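Local coordinates for protein hemoglobin subunit beta (Isurus oxyrinchus, PDB 3MKB) that carries oxygen in the blood of the shortfin mako shark as the haem-binding beta subunit of a four-chain haemoglobin, at residues Leu61-Lys66 with Lys72-Asn77; Lys80-Lys85 with Gly91-Leu96. One frame throughout, in Å; residues are numbered along the deposited sequence.

Contact 1: Leu61-Lys66 with Lys72-Asn77; sequences LQDAVK and KAEFVN
Phe75, where helix 71-74 gives way to helix 76-85, reaches toward the helix of 61-66, and the corner of its ring at CE2 meets the methyl group of Ala64, with Phe75 CE2 4.0 Å from Ala64 CB. The methyl approaches the ring obliquely. On the same ring corner, Asp63 OD1 lies 4.2 Å from Phe75 CE2, so the phenyl group is bordered by a carboxylate oxygen as well as by an alanine. Asp63 makes the other half of the contact. Its CG stands anti to the backbone N (chi1 -175°), which carries the carboxylate out from the helix to Glu74, and Asp63 OD1 rests 3.4 Å from Glu74 CB. The two side chains cross at roughly a right angle, their carboxylate planes 80° apart, and a bend at chi2 of Glu74 keeps its carboxylate beside that of Asp63. The acids do not bond to each other: Asp63 OD2 and Glu74 OE1 are 4.2 Å apart, a spacing at which the like charges could modestly raise the pKa of one of them. In the globin fold these segments are the end of the long distal helix (E) and the passage through the short helix 71-74 into the proximal helix (F), so the contact bridges the EF corner. The backbones stay well separated, the nearest CA atoms being those of Ala64 and Glu74 at 7.4 Å. Phe75 also belongs to the haem pocket and packs on Ala130 and Ile131 of helix 114-132, while Leu61, likewise a pocket residue, turns to Phe15 and Val127.

Contact 2: Lys80-Lys85 with Gly91-Leu96; sequences KAHADK and GSFHLL. With HEM (protoporphyrin IX containing Fe), chain F.
The imidazole of His82 and the phenyl ring of Phe93 meet obliquely, with centroids 5.8 Å apart and planes at 65°. His82 CD2 comes to the edge of the Phe93 ring, near its plane, and lies 3.9 Å from Phe93 CE1; His82 CB borders the same ring in plane beside CZ. Haem NA lies at the edge of the imidazole, C1C at the edge of the phenyl ring in its plane, and CBB obliquely to that ring, 3.7 Å from Phe93 CD1. His82 is the proximal histidine of the globin fold. Its CG stands anti to the carbonyl carbon (chi1 -74°), which together with chi2 turns NE2 to the haem iron, bound at 2.2 Å; a water completes the coordination, also 2.2 Å from the iron. The other ring nitrogen, ND1, is hydrogen-bonded to the carbonyl oxygen of Ile78, one turn earlier, which helps fix the ring's rotation and would tend to strengthen its donation to the metal. Leu96 meets the haem from the water side, its CD2 3.7 Å from CHC, opposite the face that His82 and Phe93 approach. Ser92 OG hydrogen-bonds to Asp94 of the neighbouring alpha subunit, at a subunit interface. Within the chain, helix 76-85 and the start of helix 93-108 converge beside helix 114-132, whose Ile131 touches both His82 and Phe93, while Leu96 packs against Leu28 and Met31 of helix 20-34.

How the contacts relate
Contacts 1 and 2 follow one another along the chain, the first closing before the second opens, with centres 14 Å apart. Helix 76-85 joins them: segment 72-77 runs into its first residues, and its later turns open contact 2. Together they trace the path from helix 50-65 through the EF corner and the proximal helix to helix 93-108. They adjoin in sequence but meet nowhere else. Both supply residues to the haem pocket, and helix 114-132 packs against each through Ile131. Contact 1 thus fixes the approach to the proximal helix, just before its first residues, and contact 2 joins its later turns to helix 93-108.

Contact 1: Leu61-Lys66 with Lys72-Asn77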
loop_
_atom_site.group_PDB
_atom_site.type_symbol
_atom_site.label_atom_id
_atom_site.label_comp_id
_atom_site.label_asym_id
_atom_site.label_seq_id
_atom_site.Cartn_x
_atom_site.Cartn_y
_atom_site.Cartn_z
ATOM N N LEU B 61 -10.535 -20.223 -8.499
ATOM C CA LEU B 61 -9.188 -20.554 -8.022
ATOM C C LEU B 61 -8.736 -21.873 -8.651
ATOM O O LEU B 61 -7.633 -21.978 -9.208
ATOM C CB LEU B 61 -9.176 -20.603 -6.494
ATOM C CG LEU B 61 -9.423 -19.246 -5.858
ATOM C CD1 LEU B 61 -9.349 -19.380 -4.373
ATOM C CD2 LEU B 61 -8.435 -18.177 -6.391
ATOM N N GLN B 62 -9.638 -22.861 -8.635
ATOM C CA GLN B 62 -9.349 -24.134 -9.264
ATOM C C GLN B 62 -9.044 -23.947 -10.762
ATOM O O GLN B 62 -8.132 -24.589 -11.299
ATOM C CB GLN B 62 -10.481 -25.136 -8.995
ATOM C CG GLN B 62 -10.433 -25.794 -7.587
ATOM C CD GLN B 62 -10.534 -27.354 -7.615
ATOM O OE1 GLN B 62 -10.611 -28.017 -6.551
ATOM N NE2 GLN B 62 -10.520 -27.936 -8.827
ATOM N N ASP B 63 -9.765 -23.020 -11.411
ATOM C CA ASP B 63 -9.492 -22.668 -12.828
ATOM C C ASP B 63 -8.083 -22.115 -13.033
ATOM O O ASP B 63 -7.393 -22.476 -14.010
ATOM C CB ASP B 63 -10.593 -21.708 -13.357
ATOM C CG ASP B 63 -10.465 -21.386 -14.862
ATOM O OD1 ASP B 63 -10.582 -20.171 -15.173
ATOM O OD2 ASP B 63 -10.291 -22.306 -15.733
ATOM N N ALA B 64 -7.632 -21.279 -12.088
ATOM C CA ALA B 64 -6.239 -20.776 -12.073
ATOM C C ALA B 64 -5.262 -21.894 -11.780
ATOM O O ALA B 64 -4.202 -21.944 -12.371
ATOM C CB ALA B 64 -6.039 -19.617 -11.036
ATOM N N VAL B 65 -5.646 -22.788 -10.862
ATOM C CA VAL B 65 -4.840 -23.954 -10.548
ATOM C C VAL B 65 -4.615 -24.803 -11.791
ATOM O O VAL B 65 -3.464 -25.146 -12.080
ATOM C CB VAL B 65 -5.406 -24.819 -9.401
ATOM C CG1 VAL B 65 -4.550 -26.098 -9.240
ATOM C CG2 VAL B 65 -5.485 -24.004 -8.101
ATOM N N LYS B 66 -5.698 -25.107 -12.525
ATOM C CA LYS B 66 -5.588 -25.995 -13.704
ATOM C C LYS B 66 -4.764 -25.399 -14.812
ATOM O O LYS B 66 -4.484 -26.073 -15.792
ATOM C CB LYS B 66 -6.959 -26.380 -14.258
ATOM C CG LYS B 66 -7.400 -27.824 -13.964
ATOM C CD LYS B 66 -8.266 -27.933 -12.676
ATOM C CE LYS B 66 -7.416 -27.778 -11.380
ATOM N NZ LYS B 66 -8.172 -27.485 -10.122
ATOM N N LYS B 72 -4.142 -15.216 -16.388
ATOM C CA LYS B 72 -4.575 -13.945 -16.940
ATOM C C LYS B 72 -5.643 -14.199 -18.030
ATOM O O LYS B 72 -6.791 -13.730 -17.924
ATOM C CB LYS B 72 -3.332 -13.259 -17.530
ATOM C CG LYS B 72 -3.461 -11.799 -18.012
ATOM C CD LYS B 72 -2.981 -10.757 -16.970
ATOM C CE LYS B 72 -1.448 -10.578 -16.911
ATOM N NZ LYS B 72 -1.073 -9.229 -16.338
ATOM N N ALA B 73 -5.241 -14.976 -19.046
ATOM C CA ALA B 73 -6.123 -15.389 -20.145
ATOM C C ALA B 73 -7.460 -16.085 -19.733
ATOM O O ALA B 73 -8.446 -15.971 -20.461
ATOM C CB ALA B 73 -5.326 -16.257 -21.136
ATOM N N GLU B 74 -7.514 -16.773 -18.586
ATOM C CA GLU B 74 -8.754 -17.464 -18.193
ATOM C C GLU B 74 -9.651 -16.556 -17.364
ATOM O O GLU B 74 -10.825 -16.873 -17.093
ATOM C CB GLU B 74 -8.489 -18.787 -17.444
ATOM C CG GLU B 74 -7.249 -19.608 -17.913
ATOM C CD GLU B 74 -7.468 -20.527 -19.129
ATOM O OE1 GLU B 74 -8.607 -21.021 -19.372
ATOM O OE2 GLU B 74 -6.471 -20.790 -19.829
ATOM N N PHE B 75 -9.112 -15.415 -16.961
ATOM C CA PHE B 75 -9.856 -14.578 -16.051
ATOM C C PHE B 75 -10.497 -13.348 -16.727
ATOM O O PHE B 75 -11.119 -12.516 -16.056
ATOM C CB PHE B 75 -8.947 -14.207 -14.843
ATOM C CG PHE B 75 -9.086 -15.130 -13.659
ATOM C CD1 PHE B 75 -9.546 -14.637 -12.432
ATOM C CD2 PHE B 75 -8.765 -16.494 -13.751
ATOM C CE1 PHE B 75 -9.704 -15.462 -11.310
ATOM C CE2 PHE B 75 -8.917 -17.332 -12.633
ATOM C CZ PHE B 75 -9.380 -16.810 -11.402
ATOM N N VAL B 76 -10.366 -13.245 -18.058
ATOM C CA VAL B 76 -10.890 -12.070 -18.797
ATOM C C VAL B 76 -12.342 -11.754 -18.464
ATOM O O VAL B 76 -12.663 -10.628 -18.026
ATOM C CB VAL B 76 -10.632 -12.124 -20.349
ATOM C CG1 VAL B 76 -10.776 -10.727 -20.964
ATOM C CG2 VAL B 76 -9.264 -12.606 -20.637
ATOM N N ASN B 77 -13.211 -12.741 -18.625
ATOM C CA ASN B 77 -14.625 -12.541 -18.383
ATOM C C ASN B 77 -14.919 -12.358 -16.895
ATOM O O ASN B 77 -15.821 -11.585 -16.527
ATOM C CB ASN B 77 -15.436 -13.705 -18.969
ATOM C CG ASN B 77 -14.947 -14.117 -20.352
ATOM O OD1 ASN B 77 -14.488 -15.270 -20.565
ATOM N ND2 ASN B 77 -14.987 -13.160 -21.308
#

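Contact 2: Lys80-Lys85 with Gly91-Leu96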
loop_
_atom_site.group_PDB
_atom_site.type_symbol
_atom_site.label_atom_id
_atom_site.label_comp_id
_atom_site.label_asym_id
_atom_site.label_seq_id
_atom_site.Cartn_x
_atom_site.Cartn_y
_atom_site.Cartn_z
ATOM N N LYS B 80 -13.776 -8.577 -16.081
ATOM C CA LYS B 80 -14.757 -7.628 -16.620
ATOM C C LYS B 80 -16.030 -7.532 -15.763
ATOM O O LYS B 80 -16.568 -6.426 -15.568
ATOM C CB LYS B 80 -15.139 -7.972 -18.059
ATOM C CG LYS B 80 -14.038 -7.712 -19.073
ATOM C CD LYS B 80 -14.632 -7.361 -20.465
ATOM C CE LYS B 80 -13.549 -7.238 -21.538
ATOM N NZ LYS B 80 -13.259 -8.580 -22.186
ATOM N N ALA B 81 -16.501 -8.690 -15.276
ATOM C CA ALA B 81 -17.694 -8.801 -14.459
ATOM C C ALA B 81 -17.485 -8.028 -13.147
ATOM O O ALA B 81 -18.373 -7.281 -12.649
ATOM C CB ALA B 81 -17.991 -10.285 -14.182
ATOM N N HIS B 82 -16.293 -8.203 -12.584
ATOM C CA HIS B 82 -15.967 -7.516 -11.328
ATOM C C HIS B 82 -15.776 -6.003 -11.518
ATOM O O HIS B 82 -16.187 -5.190 -10.639
ATOM C CB HIS B 82 -14.746 -8.166 -10.666
ATOM C CG HIS B 82 -15.041 -9.491 -10.041
ATOM N ND1 HIS B 82 -15.203 -10.644 -10.781
ATOM C CD2 HIS B 82 -15.164 -9.859 -8.743
ATOM C CE1 HIS B 82 -15.451 -11.652 -9.973
ATOM N NE2 HIS B 82 -15.417 -11.211 -8.733
ATOM N N ALA B 83 -15.139 -5.622 -12.633
ATOM C CA ALA B 83 -14.955 -4.184 -12.911
ATOM C C ALA B 83 -16.273 -3.470 -13.403
ATOM O O ALA B 83 -16.698 -2.457 -12.841
ATOM C CB ALA B 83 -13.845 -3.984 -13.884
ATOM N N ASP B 84 -16.945 -4.093 -14.368
ATOM C CA ASP B 84 -17.946 -3.458 -15.259
ATOM C C ASP B 84 -19.374 -3.682 -14.810
ATOM O O ASP B 84 -20.231 -2.867 -15.094
ATOM C CB ASP B 84 -17.770 -3.958 -16.714
ATOM C CG ASP B 84 -16.453 -3.467 -17.359
ATOM O OD1 ASP B 84 -16.089 -3.880 -18.487
ATOM O OD2 ASP B 84 -15.772 -2.635 -16.744
ATOM N N LYS B 85 -19.638 -4.761 -14.080
ATOM C CA LYS B 85 -20.992 -5.077 -13.658
ATOM C C LYS B 85 -21.168 -5.008 -12.144
ATOM O O LYS B 85 -22.196 -4.520 -11.647
ATOM C CB LYS B 85 -21.341 -6.473 -14.138
ATOM C CG LYS B 85 -22.791 -6.807 -14.076
ATOM C CD LYS B 85 -23.024 -8.309 -14.236
ATOM C CE LYS B 85 -23.161 -8.965 -12.855
ATOM N NZ LYS B 85 -24.125 -8.233 -11.907
ATOM N N GLY B 91 -8.640 -2.988 -5.077
ATOM C CA GLY B 91 -7.758 -2.821 -3.932
ATOM C C GLY B 91 -8.179 -3.655 -2.766
ATOM O O GLY B 91 -7.413 -3.805 -1.807
ATOM N N SER B 92 -9.403 -4.172 -2.829
ATOM C CA SER B 92 -9.965 -5.066 -1.838
ATOM C C SER B 92 -9.780 -6.579 -2.181
ATOM O O SER B 92 -9.963 -7.459 -1.342
ATOM C CB SER B 92 -11.442 -4.723 -1.605
ATOM O OG SER B 92 -11.590 -3.363 -1.124
ATOM N N PHE B 93 -9.412 -6.894 -3.413
ATOM C CA PHE B 93 -9.124 -8.306 -3.736
ATOM C C PHE B 93 -8.148 -9.035 -2.769
ATOM O O PHE B 93 -8.409 -10.158 -2.365
ATOM C CB PHE B 93 -8.578 -8.416 -5.165
ATOM C CG PHE B 93 -9.636 -8.207 -6.268
ATOM C CD1 PHE B 93 -10.921 -8.716 -6.119
ATOM C CD2 PHE B 93 -9.321 -7.512 -7.437
ATOM C CE1 PHE B 93 -11.879 -8.546 -7.065
ATOM C CE2 PHE B 93 -10.267 -7.360 -8.439
ATOM C CZ PHE B 93 -11.573 -7.864 -8.250
ATOM N N HIS B 94 -7.009 -8.426 -2.431
ATOM C CA HIS B 94 -6.054 -9.072 -1.538
ATOM C C HIS B 94 -6.580 -9.257 -0.108
ATOM O O HIS B 94 -5.990 -9.951 0.666
ATOM C CB HIS B 94 -4.704 -8.294 -1.519
ATOM C CG HIS B 94 -4.719 -7.087 -0.624
ATOM N ND1 HIS B 94 -4.318 -7.127 0.695
ATOM C CD2 HIS B 94 -5.137 -5.816 -0.846
ATOM C CE1 HIS B 94 -4.479 -5.933 1.245
ATOM N NE2 HIS B 94 -4.990 -5.127 0.335
ATOM N N LEU B 95 -7.607 -8.513 0.290
ATOM C CA LEU B 95 -8.210 -8.729 1.610
ATOM C C LEU B 95 -8.850 -10.120 1.646
ATOM O O LEU B 95 -8.810 -10.801 2.642
ATOM C CB LEU B 95 -9.243 -7.640 1.891
ATOM C CG LEU B 95 -8.651 -6.235 1.800
ATOM C CD1 LEU B 95 -9.743 -5.113 2.118
ATOM C CD2 LEU B 95 -7.485 -6.134 2.760
ATOM N N LEU B 96 -9.445 -10.527 0.539
ATOM C CA LEU B 96 -9.936 -11.878 0.391
ATOM C C LEU B 96 -8.817 -12.894 0.379
ATOM O O LEU B 96 -8.835 -13.809 1.131
ATOM C CB LEU B 96 -10.780 -12.036 -0.864
ATOM C CG LEU B 96 -11.364 -13.433 -1.026
ATOM C CD1 LEU B 96 -12.135 -13.836 0.209
ATOM C CD2 LEU B 96 -12.247 -13.527 -2.258
HETATM C CHA HEM F . -18.726 -13.110 -8.415
HETATM C CHB HEM F . -14.320 -15.070 -8.461
HETATM C CHC HEM F . -12.956 -11.698 -5.352
HETATM C CHD HEM F . -17.472 -9.858 -5.068
HETATM C C1A HEM F . -17.624 -13.840 -8.732
HETATM C C2A HEM F . -17.593 -14.812 -9.773
HETATM C C3A HEM F . -16.392 -15.361 -9.770
HETATM C C4A HEM F . -15.631 -14.749 -8.742
HETATM C CMA HEM F . -15.907 -16.468 -10.731
HETATM C CAA HEM F . -18.762 -15.192 -10.711
HETATM C CBA HEM F . -18.850 -14.219 -11.880
HETATM C CGA HEM F . -19.919 -14.724 -12.835
HETATM O O1A HEM F . -19.645 -15.660 -13.628
HETATM O O2A HEM F . -21.045 -14.197 -12.800
HETATM C C1B HEM F . -13.531 -14.362 -7.623
HETATM C C2B HEM F . -12.121 -14.606 -7.331
HETATM C C3B HEM F . -11.767 -13.652 -6.450
HETATM C C4B HEM F . -12.924 -12.791 -6.173
HETATM C CMB HEM F . -11.187 -15.731 -7.888
HETATM C CAB HEM F . -10.372 -13.464 -5.835
HETATM C CBB HEM F . -9.851 -12.235 -5.956
HETATM C C1C HEM F . -14.065 -10.932 -4.983
HETATM C C2C HEM F . -14.110 -9.917 -3.954
HETATM C C3C HEM F . -15.346 -9.448 -3.868
HETATM C C4C HEM F . -16.141 -10.107 -4.854
HETATM C CMC HEM F . -12.973 -9.452 -3.043
HETATM C CAC HEM F . -15.857 -8.336 -2.921
HETATM C CBC HEM F . -15.483 -8.280 -1.620
HETATM C C1D HEM F . -18.258 -10.601 -5.890
HETATM C C2D HEM F . -19.696 -10.498 -6.047
HETATM C C3D HEM F . -20.051 -11.534 -7.096
HETATM C C4D HEM F . -18.811 -12.155 -7.465
HETATM C CMD HEM F . -20.667 -9.556 -5.307
HETATM C CAD HEM F . -21.435 -11.909 -7.683
HETATM C CBD HEM F . -22.168 -12.863 -6.768
HETATM C CGD HEM F . -23.597 -12.935 -7.329
HETATM O O1D HEM F . -23.986 -14.032 -7.811
HETATM O O2D HEM F . -24.385 -11.925 -7.324
HETATM N NA HEM F . -16.399 -13.810 -8.091
HETATM N NB HEM F . -13.965 -13.266 -6.926
HETATM N NC HEM F . -15.338 -11.027 -5.526
HETATM N ND HEM F . -17.786 -11.569 -6.752
HETATM FE FE HEM F . -15.834 -12.297 -6.868
HETATM O O HOH W 1 -15.997 -13.432 -4.987
#